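Local structure of uncharacterized protein (Trypanosoma congolense, 4E40) at residues V28-A31 with S32-L36; D203-D206 with K207-S211. The protein is the cell-surface haptoglobin-hemoglobin receptor of the trypanosome, an elongated helical bundle that probably takes part in nutrient uptake by binding hemoglobin or its haptoglobin complex. One frame throughout, in Å; residues are numbered along the deposited sequence.

Contact 1. Residues V28-A31 with S32-L36; sequences VSIA and SGILL
The first turns of helix 28-73, one of the long helices of the receptor's helical bundle, show how a serine can fold back onto the backbone one turn earlier, here S32 onto S29. Its OG lies 2.8 Å from S29 O and donates a hydrogen bond to it. A chi1 of 72° tucks OG back over the helix backbone, close against the preceding turn. S29 O is thus gripped twice, because G33 N also donates to it at 3.1 Å. The hydroxyl comes in at a C=O...OG angle of 122°, whereas the amide approaches much closer to the line of the carbonyl. The same i to i+4 pattern holds for S32 N to V28 O, I34 N to I30 O and L35 N to A31 O. S29 OG itself is hydrogen-bonded to K130 NZ on helix 82-147, while S32 and L35 face helix 192-246. On another side of the helix, I34 lies abreast of I30, one turn on, and their CD1 methyls touch; how closely is doubtful, because the I30 torsions are not staggered. I34 bends back over the preceding turn, its CG1 lying 3.4 Å from I30 O.

Contact 2. Residues D203-D206 with K207-S211; sequences DNLD and KDVKS
D206 and K210 form the one salt bridge across the contact, a long one: D206 OD1 to K210 NZ measures 3.8 Å. D206 CG stands anti to the backbone N (chi1 -167°), which brings the carboxylate beside the lysine of the next turn. The K210 chain, extended beyond CG, passes the carboxylate obliquely, and its CE is closer to D206 OD1, at 3.6 Å, than the ammonium nitrogen is. Any attraction is therefore probably weak. Beneath these side chains the backbone bonds are those of an alpha-helix, K207 N to D203 O at 3.1 Å and D208 N to N204 O at 2.9 Å, followed by V209 N to L205 O and K210 N to D206 O. The segment belongs to helix 192-246 of the elongated bundle, and the side carrying L205 and V209, with N204 and D208 at H125, faces helices 28-73 and 82-147. L205 and V209 lie alongside each other, with L205 CD1 4.0 Å from V209 CG2. L205 reaches L35, L36, A122 and H125, while V209 touches A39. The first methylenes of the lysines lie over carbonyl oxygens of the preceding turn, K207 CG 3.3 Å from D203 O. The D208 carboxylate rests against another such carbonyl without bonding to it, its CG 3.2 Å from N204 O.

Overall arrangement
From the N terminus, the chain passes through helix 12-26 and enters helix 28-73, whose opening turns form contact 1. It then runs through helix 82-147 and the shorter helices before helix 192-246 brings it back to contact 2. Each contact spans adjoining turns of a single helix and closes no long loop. They stand in series, neither nesting nor crossing, yet their centres lie 12 Å apart in space. Packing joins them directly: L35 O approaches V209 CG2 at 3.4 Å, and L205 CD2 sits against L35 CB and S32 O. Helix 82-147 packs against both, so they lie where three helices of the bundle meet. The side chain of V209 is about 8 Å from that of R42, which binds heme b in another structure of this protein; none is bound here.

Contact 1. Residues V28-A31 with S32-L36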
ATOM      1  N   VAL A  28      -9.220   5.455  16.998  1.00 16.85           N
ATOM      2  CA  VAL A  28      -8.378   5.814  15.856  1.00 16.37           C
ATOM      3  C   VAL A  28      -7.130   4.910  15.793  1.00 17.61           C
ATOM      4  O   VAL A  28      -6.735   4.519  14.691  1.00 16.76           O
ATOM      5  CB  VAL A  28      -7.944   7.304  15.939  1.00 16.95           C
ATOM      6  CG1 VAL A  28      -6.835   7.593  14.905  1.00 18.17           C
ATOM      7  CG2 VAL A  28      -9.210   8.177  15.690  1.00 17.38           C
ATOM      8  N   SER A  29      -6.583   4.558  16.955  1.00 19.02           N
ATOM      9  CA  SER A  29      -5.376   3.706  16.947  1.00 18.85           C
ATOM     10  C   SER A  29      -5.677   2.366  16.244  1.00 19.47           C
ATOM     11  O   SER A  29      -4.962   1.961  15.308  1.00 19.06           O
ATOM     12  CB  SER A  29      -4.911   3.480  18.385  1.00 21.97           C
ATOM     13  OG  SER A  29      -3.741   2.670  18.386  1.00 24.70           O
ATOM     14  N   ILE A  30      -6.734   1.695  16.718  1.00 19.91           N
ATOM     15  CA  ILE A  30      -6.970   0.430  16.032  1.00 22.24           C
ATOM     16  C   ILE A  30      -7.449   0.607  14.573  1.00 20.12           C
ATOM     17  O   ILE A  30      -7.052  -0.173  13.712  1.00 19.58           O
ATOM     18  CB  ILE A  30      -7.814  -0.548  16.873  1.00 26.78           C
ATOM     19  CG1 ILE A  30      -9.230  -0.487  16.522  1.00 30.85           C
ATOM     20  CG2 ILE A  30      -7.355  -0.710  18.332  1.00 31.72           C
ATOM     21  CD1 ILE A  30      -9.247  -1.809  15.830  1.00 32.07           C
ATOM     22  N   ALA A  31      -8.238   1.651  14.262  1.00 18.34           N
ATOM     23  CA  ALA A  31      -8.605   1.928  12.870  1.00 16.51           C
ATOM     24  C   ALA A  31      -7.390   2.087  11.975  1.00 16.23           C
ATOM     25  O   ALA A  31      -7.352   1.584  10.854  1.00 17.27           O
ATOM     26  CB  ALA A  31      -9.476   3.164  12.775  1.00 17.75           C
ATOM     27  N   SER A  32      -6.393   2.801  12.476  1.00 17.16           N
ATOM     28  CA  SER A  32      -5.171   3.067  11.647  1.00 17.26           C
ATOM     29  C   SER A  32      -4.392   1.770  11.441  1.00 17.32           C
ATOM     30  O   SER A  32      -3.874   1.556  10.367  1.00 18.29           O
ATOM     31  CB  SER A  32      -4.340   4.181  12.326  1.00 19.04           C
ATOM     32  OG  SER A  32      -3.727   3.719  13.485  1.00 22.00           O
ATOM     33  N   GLY A  33      -4.294   0.929  12.464  1.00 18.52           N
ATOM     34  CA  GLY A  33      -3.600  -0.360  12.236  1.00 19.26           C
ATOM     35  C   GLY A  33      -4.356  -1.253  11.280  1.00 20.54           C
ATOM     36  O   GLY A  33      -3.720  -1.939  10.463  1.00 21.53           O
ATOM     37  N   ILE A  34      -5.692  -1.283  11.322  1.00 18.90           N
ATOM     38  CA  ILE A  34      -6.501  -2.011  10.315  1.00 19.62           C
ATOM     39  C   ILE A  34      -6.300  -1.454   8.919  1.00 19.04           C
ATOM     40  O   ILE A  34      -6.136  -2.210   7.946  1.00 19.37           O
ATOM     41  CB  ILE A  34      -8.019  -1.926  10.688  1.00 19.64           C
ATOM     42  CG1 ILE A  34      -8.245  -2.769  11.923  1.00 20.88           C
ATOM     43  CG2 ILE A  34      -8.926  -2.470   9.548  1.00 22.17           C
ATOM     44  CD1 ILE A  34      -9.634  -2.540  12.513  1.00 20.14           C
ATOM     45  N   LEU A  35      -6.311  -0.120   8.780  1.00 19.85           N
ATOM     46  CA  LEU A  35      -6.069   0.451   7.439  1.00 19.12           C
ATOM     47  C   LEU A  35      -4.682   0.058   6.927  1.00 20.46           C
ATOM     48  O   LEU A  35      -4.581  -0.267   5.737  1.00 19.73           O
ATOM     49  CB  LEU A  35      -6.167   2.000   7.434  1.00 18.97           C
ATOM     50  CG  LEU A  35      -7.582   2.579   7.419  1.00 19.96           C
ATOM     51  CD1 LEU A  35      -7.533   4.072   7.705  1.00 21.56           C
ATOM     52  CD2 LEU A  35      -8.222   2.354   6.049  1.00 24.69           C
ATOM     53  N   LEU A  36      -3.653   0.028   7.803  1.00 19.99           N
ATOM     54  CA  LEU A  36      -2.244  -0.199   7.377  1.00 20.91           C
ATOM     55  C   LEU A  36      -1.977  -1.649   7.024  1.00 24.85           C
ATOM     56  O   LEU A  36      -1.121  -1.962   6.152  1.00 23.57           O
ATOM     57  CB  LEU A  36      -1.264   0.276   8.452  1.00 20.17           C
ATOM     58  CG  LEU A  36       0.230   0.092   8.141  1.00 19.76           C
ATOM     59  CD1 LEU A  36       0.611   1.014   6.979  1.00 19.42           C
ATOM     60  CD2 LEU A  36       0.990   0.404   9.394  1.00 20.52           C
TER

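Contact 2. Residues D203-D206 with K207-S211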
ATOM      1  N   ASP A 203      -6.981   9.952   5.994  0.50 20.04           N
ATOM      2  CA  ASP A 203      -7.325  10.002   4.560  0.50 21.79           C
ATOM      3  C   ASP A 203      -6.075   9.746   3.668  0.50 20.73           C
ATOM      4  O   ASP A 203      -6.163   9.107   2.617  0.50 22.69           O
ATOM      5  CB  ASP A 203      -8.126  11.270   4.223  0.50 24.51           C
ATOM      6  CG  ASP A 203      -9.600  11.224   4.775  0.50 25.91           C
ATOM      7  OD1 ASP A 203     -10.355  10.244   4.466  0.50 26.51           O
ATOM      8  OD2 ASP A 203     -10.041  12.166   5.516  0.50 31.25           O
ATOM      9  N   ASN A 204      -4.912  10.150   4.138  1.00 20.99           N
ATOM     10  CA  ASN A 204      -3.642   9.873   3.388  1.00 20.72           C
ATOM     11  C   ASN A 204      -3.278   8.395   3.507  1.00 21.45           C
ATOM     12  O   ASN A 204      -2.818   7.794   2.536  1.00 20.14           O
ATOM     13  CB  ASN A 204      -2.511  10.791   3.850  1.00 22.79           C
ATOM     14  CG  ASN A 204      -2.679  12.209   3.302  1.00 29.60           C
ATOM     15  OD1 ASN A 204      -3.232  12.370   2.216  1.00 33.61           O
ATOM     16  ND2 ASN A 204      -2.156  13.207   4.000  1.00 30.83           N
ATOM     17  N   LEU A 205      -3.469   7.827   4.697  1.00 19.18           N
ATOM     18  CA  LEU A 205      -3.234   6.398   4.955  1.00 17.88           C
ATOM     19  C   LEU A 205      -4.106   5.545   4.034  1.00 20.34           C
ATOM     20  O   LEU A 205      -3.602   4.625   3.397  1.00 19.56           O
ATOM     21  CB  LEU A 205      -3.486   6.134   6.447  1.00 17.03           C
ATOM     22  CG  LEU A 205      -3.451   4.686   6.916  1.00 16.28           C
ATOM     23  CD1 LEU A 205      -2.123   3.956   6.521  1.00 17.19           C
ATOM     24  CD2 LEU A 205      -3.669   4.643   8.407  1.00 18.14           C
ATOM     25  N   ASP A 206      -5.406   5.853   3.986  1.00 19.44           N
ATOM     26  CA  ASP A 206      -6.367   5.099   3.181  1.00 21.54           C
ATOM     27  C   ASP A 206      -5.930   5.178   1.710  1.00 22.57           C
ATOM     28  O   ASP A 206      -5.862   4.116   1.036  1.00 22.49           O
ATOM     29  CB  ASP A 206      -7.745   5.744   3.402  1.00 23.41           C
ATOM     30  CG  ASP A 206      -8.881   4.925   2.911  1.00 30.51           C
ATOM     31  OD1 ASP A 206      -8.716   3.768   2.488  1.00 25.78           O
ATOM     32  OD2 ASP A 206     -10.038   5.438   3.077  1.00 34.83           O
ATOM     33  N   LYS A 207      -5.598   6.375   1.231  1.00 22.50           N
ATOM     34  CA  LYS A 207      -5.149   6.583  -0.162  1.00 23.64           C
ATOM     35  C   LYS A 207      -3.895   5.779  -0.457  1.00 23.74           C
ATOM     36  O   LYS A 207      -3.787   5.136  -1.534  1.00 23.84           O
ATOM     37  CB  LYS A 207      -4.888   8.041  -0.415  1.00 26.87           C
ATOM     38  CG  LYS A 207      -6.182   8.808  -0.631  1.00 35.84           C
ATOM     39  CD  LYS A 207      -5.842  10.294  -0.735  1.00 38.98           C
ATOM     40  CE  LYS A 207      -6.951  11.092  -1.406  1.00 49.73           C
ATOM     41  NZ  LYS A 207      -8.171  11.165  -0.560  1.00 50.11           N
ATOM     42  N   ASP A 208      -2.962   5.796   0.482  1.00 21.53           N
ATOM     43  CA  ASP A 208      -1.655   5.125   0.267  1.00 21.72           C
ATOM     44  C   ASP A 208      -1.827   3.622   0.160  1.00 21.12           C
ATOM     45  O   ASP A 208      -1.147   2.991  -0.675  1.00 20.14           O
ATOM     46  CB  ASP A 208      -0.648   5.457   1.376  1.00 24.16           C
ATOM     47  CG  ASP A 208      -0.059   6.875   1.230  1.00 28.98           C
ATOM     48  OD1 ASP A 208      -0.243   7.539   0.187  1.00 31.40           O
ATOM     49  OD2 ASP A 208       0.565   7.366   2.190  1.00 29.54           O
ATOM     50  N   VAL A 209      -2.710   3.044   0.969  1.00 20.13           N
ATOM     51  CA  VAL A 209      -2.890   1.604   0.971  1.00 20.20           C
ATOM     52  C   VAL A 209      -3.632   1.225  -0.312  1.00 20.97           C
ATOM     53  O   VAL A 209      -3.287   0.205  -0.914  1.00 19.95           O
ATOM     54  CB  VAL A 209      -3.533   1.071   2.277  1.00 21.42           C
ATOM     55  CG1 VAL A 209      -3.845  -0.401   2.132  1.00 21.05           C
ATOM     56  CG2 VAL A 209      -2.632   1.371   3.491  1.00 21.91           C
ATOM     57  N   LYS A 210      -4.584   2.056  -0.753  1.00 21.18           N
ATOM     58  CA  LYS A 210      -5.279   1.781  -2.037  1.00 22.93           C
ATOM     59  C   LYS A 210      -4.244   1.789  -3.162  1.00 23.38           C
ATOM     60  O   LYS A 210      -4.281   0.903  -4.042  1.00 23.50           O
ATOM     61  CB  LYS A 210      -6.372   2.782  -2.331  1.00 24.39           C
ATOM     62  CG  LYS A 210      -7.597   2.518  -1.473  1.00 24.54           C
ATOM     63  CD  LYS A 210      -8.620   3.606  -1.651  1.00 27.15           C
ATOM     64  CE  LYS A 210      -9.849   3.254  -0.840  1.00 29.22           C
ATOM     65  NZ  LYS A 210     -10.731   4.439  -0.658  1.00 31.10           N
ATOM     66  N   SER A 211      -3.360   2.786  -3.147  0.50 22.51           N
ATOM     67  CA  SER A 211      -2.276   2.885  -4.143  0.50 22.54           C
ATOM     68  C   SER A 211      -1.379   1.650  -4.104  0.50 22.28           C
ATOM     69  O   SER A 211      -1.020   1.112  -5.166  0.50 23.56           O
ATOM     70  CB  SER A 211      -1.448   4.162  -3.952  0.50 22.30           C
ATOM     71  OG  SER A 211      -2.178   5.341  -4.275  0.50 21.96           O
TER